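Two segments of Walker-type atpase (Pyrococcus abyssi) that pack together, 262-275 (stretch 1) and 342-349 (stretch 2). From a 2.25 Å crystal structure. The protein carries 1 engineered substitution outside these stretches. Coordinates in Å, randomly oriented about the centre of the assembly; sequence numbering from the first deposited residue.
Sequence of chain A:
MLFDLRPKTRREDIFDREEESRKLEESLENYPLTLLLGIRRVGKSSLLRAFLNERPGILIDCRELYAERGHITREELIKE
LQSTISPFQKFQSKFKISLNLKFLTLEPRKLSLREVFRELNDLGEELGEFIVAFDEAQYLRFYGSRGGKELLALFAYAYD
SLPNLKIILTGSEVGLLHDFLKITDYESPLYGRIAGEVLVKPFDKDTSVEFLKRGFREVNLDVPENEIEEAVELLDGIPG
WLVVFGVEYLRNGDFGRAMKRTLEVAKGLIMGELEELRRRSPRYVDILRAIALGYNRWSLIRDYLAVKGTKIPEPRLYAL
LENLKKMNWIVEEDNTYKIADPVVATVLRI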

# COMPACT_ATOMS: atom_id res chain seq x y z
N THR A 262 3.30 3.71 21.86
CA THR A 262 3.51 3.47 20.42
C THR A 262 3.63 1.98 20.15
O THR A 262 2.99 1.46 19.25
CB THR A 262 4.74 4.25 19.89
OG1 THR A 262 4.57 5.64 20.18
CG2 THR A 262 4.94 4.08 18.39
N LEU A 263 4.43 1.29 20.97
CA LEU A 263 4.67 -0.15 20.83
C LEU A 263 3.43 -0.98 21.10
O LEU A 263 3.23 -1.99 20.44
CB LEU A 263 5.86 -0.61 21.70
CG LEU A 263 7.22 -0.01 21.28
CD1 LEU A 263 8.40 -0.45 22.16
CD2 LEU A 263 7.54 -0.27 19.80
N GLU A 264 2.61 -0.54 22.06
CA GLU A 264 1.27 -1.10 22.33
C GLU A 264 0.35 -1.03 21.11
O GLU A 264 -0.24 -2.03 20.72
CB GLU A 264 0.59 -0.33 23.47
CG GLU A 264 1.14 -0.59 24.86
CD GLU A 264 0.48 0.28 25.93
OE1 GLU A 264 -0.40 1.11 25.57
OE2 GLU A 264 0.84 0.13 27.12
N VAL A 265 0.21 0.17 20.54
CA VAL A 265 -0.57 0.38 19.31
C VAL A 265 -0.03 -0.50 18.16
O VAL A 265 -0.80 -1.18 17.51
CB VAL A 265 -0.67 1.88 18.92
CG1 VAL A 265 -1.25 2.07 17.51
CG2 VAL A 265 -1.56 2.64 19.94
N ALA A 266 1.28 -0.47 17.93
CA ALA A 266 1.90 -1.32 16.91
C ALA A 266 1.62 -2.80 17.16
O ALA A 266 1.16 -3.51 16.26
CB ALA A 266 3.39 -1.06 16.83
N LYS A 267 1.87 -3.26 18.39
CA LYS A 267 1.60 -4.65 18.76
C LYS A 267 0.17 -5.09 18.41
O LYS A 267 -0.03 -6.17 17.85
CB LYS A 267 1.89 -4.92 20.24
CG LYS A 267 1.87 -6.39 20.60
CD LYS A 267 2.27 -6.66 22.06
CE LYS A 267 1.06 -6.60 23.03
NZ LYS A 267 1.38 -7.13 24.40
N GLY A 268 -0.81 -4.23 18.70
CA GLY A 268 -2.22 -4.53 18.44
C GLY A 268 -2.50 -4.79 16.97
O GLY A 268 -3.04 -5.83 16.61
N LEU A 269 -2.09 -3.85 16.13
CA LEU A 269 -2.30 -3.94 14.68
C LEU A 269 -1.56 -5.13 14.06
O LEU A 269 -2.15 -5.93 13.32
CB LEU A 269 -1.88 -2.62 14.01
CG LEU A 269 -2.58 -1.32 14.45
CD1 LEU A 269 -1.84 -0.10 13.89
CD2 LEU A 269 -4.04 -1.28 14.02
N ILE A 270 -0.28 -5.26 14.40
CA ILE A 270 0.57 -6.33 13.86
C ILE A 270 0.09 -7.72 14.29
O ILE A 270 0.17 -8.68 13.52
CB ILE A 270 2.06 -6.08 14.23
CG1 ILE A 270 2.55 -4.82 13.50
CG2 ILE A 270 2.94 -7.30 13.90
CD1 ILE A 270 3.68 -4.09 14.17
N MET A 271 -0.43 -7.81 15.51
CA MET A 271 -0.95 -9.07 16.03
C MET A 271 -2.17 -9.50 15.22
O MET A 271 -2.38 -10.70 14.98
CB MET A 271 -1.32 -8.93 17.51
CG MET A 271 -0.79 -10.05 18.38
SD MET A 271 1.02 -10.08 18.45
CE MET A 271 1.33 -11.84 18.41
N GLY A 272 -2.97 -8.51 14.81
CA GLY A 272 -4.17 -8.73 13.99
C GLY A 272 -3.81 -9.33 12.64
O GLY A 272 -4.47 -10.27 12.18
N GLU A 273 -2.77 -8.79 12.01
CA GLU A 273 -2.23 -9.30 10.76
C GLU A 273 -1.54 -10.66 10.92
O GLU A 273 -1.62 -11.51 10.03
CB GLU A 273 -1.25 -8.31 10.15
CG GLU A 273 -1.87 -7.01 9.73
CD GLU A 273 -0.91 -5.85 9.81
OE1 GLU A 273 0.32 -6.06 9.67
OE2 GLU A 273 -1.38 -4.72 10.01
N LEU A 274 -0.85 -10.86 12.04
CA LEU A 274 -0.24 -12.15 12.32
C LEU A 274 -1.29 -13.26 12.54
O LEU A 274 -1.03 -14.43 12.23
CB LEU A 274 0.73 -12.06 13.49
CG LEU A 274 2.02 -11.24 13.30
CD1 LEU A 274 2.76 -11.11 14.63
CD2 LEU A 274 2.94 -11.83 12.22
N GLU A 275 -2.46 -12.88 13.06
CA GLU A 275 -3.62 -13.78 13.17
C GLU A 275 -4.01 -14.32 11.79
O GLU A 275 -4.21 -15.52 11.62
CB GLU A 275 -4.84 -13.06 13.77
CG GLU A 275 -4.87 -12.94 15.29
CD GLU A 275 -6.22 -12.45 15.82
OE1 GLU A 275 -6.96 -11.74 15.08
OE2 GLU A 275 -6.56 -12.78 16.98
N PRO A 342 11.16 -2.75 10.93
CA PRO A 342 11.86 -2.96 12.21
C PRO A 342 10.96 -2.94 13.45
O PRO A 342 11.31 -3.54 14.47
CB PRO A 342 12.84 -1.78 12.26
CG PRO A 342 12.25 -0.76 11.37
CD PRO A 342 11.64 -1.53 10.25
N VAL A 343 9.83 -2.23 13.37
CA VAL A 343 8.82 -2.26 14.42
C VAL A 343 8.10 -3.63 14.50
O VAL A 343 7.87 -4.14 15.59
CB VAL A 343 7.87 -1.05 14.29
CG1 VAL A 343 6.75 -1.08 15.33
CG2 VAL A 343 8.66 0.24 14.39
N VAL A 344 7.78 -4.22 13.35
CA VAL A 344 7.30 -5.61 13.31
C VAL A 344 8.30 -6.55 14.02
O VAL A 344 7.90 -7.36 14.85
CB VAL A 344 6.96 -6.09 11.87
CG1 VAL A 344 6.59 -7.58 11.83
CG2 VAL A 344 5.82 -5.29 11.32
N ALA A 345 9.59 -6.40 13.73
CA ALA A 345 10.62 -7.16 14.43
C ALA A 345 10.57 -6.96 15.97
O ALA A 345 10.63 -7.93 16.73
CB ALA A 345 12.01 -6.84 13.86
N THR A 346 10.47 -5.70 16.41
CA THR A 346 10.32 -5.37 17.84
C THR A 346 9.12 -6.08 18.48
O THR A 346 9.24 -6.66 19.55
CB THR A 346 10.25 -3.84 18.06
OG1 THR A 346 11.48 -3.25 17.60
CG2 THR A 346 10.05 -3.47 19.54
N VAL A 347 7.98 -6.04 17.79
CA VAL A 347 6.74 -6.70 18.23
C VAL A 347 6.86 -8.24 18.28
O VAL A 347 6.39 -8.86 19.22
CB VAL A 347 5.52 -6.26 17.33
CG1 VAL A 347 4.29 -7.15 17.56
CG2 VAL A 347 5.17 -4.80 17.57
N LEU A 348 7.50 -8.83 17.27
CA LEU A 348 7.75 -10.30 17.27
C LEU A 348 8.70 -10.80 18.37
O LEU A 348 8.60 -11.95 18.78
CB LEU A 348 8.22 -10.79 15.90
CG LEU A 348 7.26 -10.73 14.71
CD1 LEU A 348 8.07 -10.59 13.43
CD2 LEU A 348 6.33 -11.94 14.64
N ARG A 349 9.61 -9.95 18.84
CA ARG A 349 10.49 -10.29 19.96
C ARG A 349 9.76 -10.11 21.29
O ARG A 349 10.29 -10.46 22.35
CB ARG A 349 11.76 -9.44 19.95
CG ARG A 349 12.76 -9.81 18.88
CD ARG A 349 14.07 -9.10 19.10
NE ARG A 349 14.00 -7.67 18.80
CZ ARG A 349 14.18 -7.13 17.60
NH1 ARG A 349 14.45 -7.90 16.54
NH2 ARG A 349 14.10 -5.81 17.45

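How do the two backbones meet? Both stretches are helical, and they cross almost at right angles, 88° between their N-to-C directions, with the axes 9.6 Å apart at closest approach. A crossing this steep confines the contact to a short patch, and only 438 Å² is buried, both sides summed. The backbones come nearest where Lys 267 CA lies 5.6 Å from Val 347 CA. No hydrogen bond spans the interface: the backbone hydrogen bonds found within the stretches each stay within one stretch, and what joins the two is apolar packing.

What does the start of stretch 2 contribute? Pro 342 stays out of reach of the other helix, but its carbonyl is busy: Pro 342 O accepts a hydrogen bond from Thr 346 N at 3.0 Å and another from Thr 346 OG1 at 3.1 Å. Val 343 is the first residue to touch stretch 1. Its CA-to-CB bond points toward the other helix, and Val 343 CG1 packs 3.7 Å from Ala 266 CB. Next, Val 344 points sideways, yet Val 344 CG2 reaches within 3.8 Å of Ile 270 CD1. Ile 270 CD1 is also 4.5 Å from Val 343 CG1, so this one methyl touches both valines.

How does a polar residue fit at such an apolar contact? Ala 345 makes no contact, and Thr 346 follows one turn after Pro 342, pointing toward stretch 1. Its hydroxyl is occupied by the bond to Pro 342 O, within its own helix, and its methyl meets the neighbour: Thr 346 CG2 lies 4.1 Å from Leu 263 CD2. Leu 263 starts sideways, but its end comes nearer.

Why does Val 347 dominate, and where does the contact finish? Val 347 has 96 Å² covered, the largest share of any residue here, and it points toward stretch 1 where the backbones are closest. Val 347 CG2 sits 3.7 Å from Lys 267 N, 4.2 Å from Ala 266 CB and 3.8 Å from Ile 270 CD1. The methyl packs against backbone here, and Lys 267 N donates its hydrogen bond to Leu 263 O, 2.8 Å away. On its other branch, Val 347 CG1 lies 4.0 Å from Lys 267 CG, an aliphatic part of a side chain whose end leads away, and 4.5 Å from Met 271 SD. Leu 348 closes the patch, Leu 348 CD2 lying 3.7 Å from Leu 274 CD1, and Arg 349 lies beyond reach.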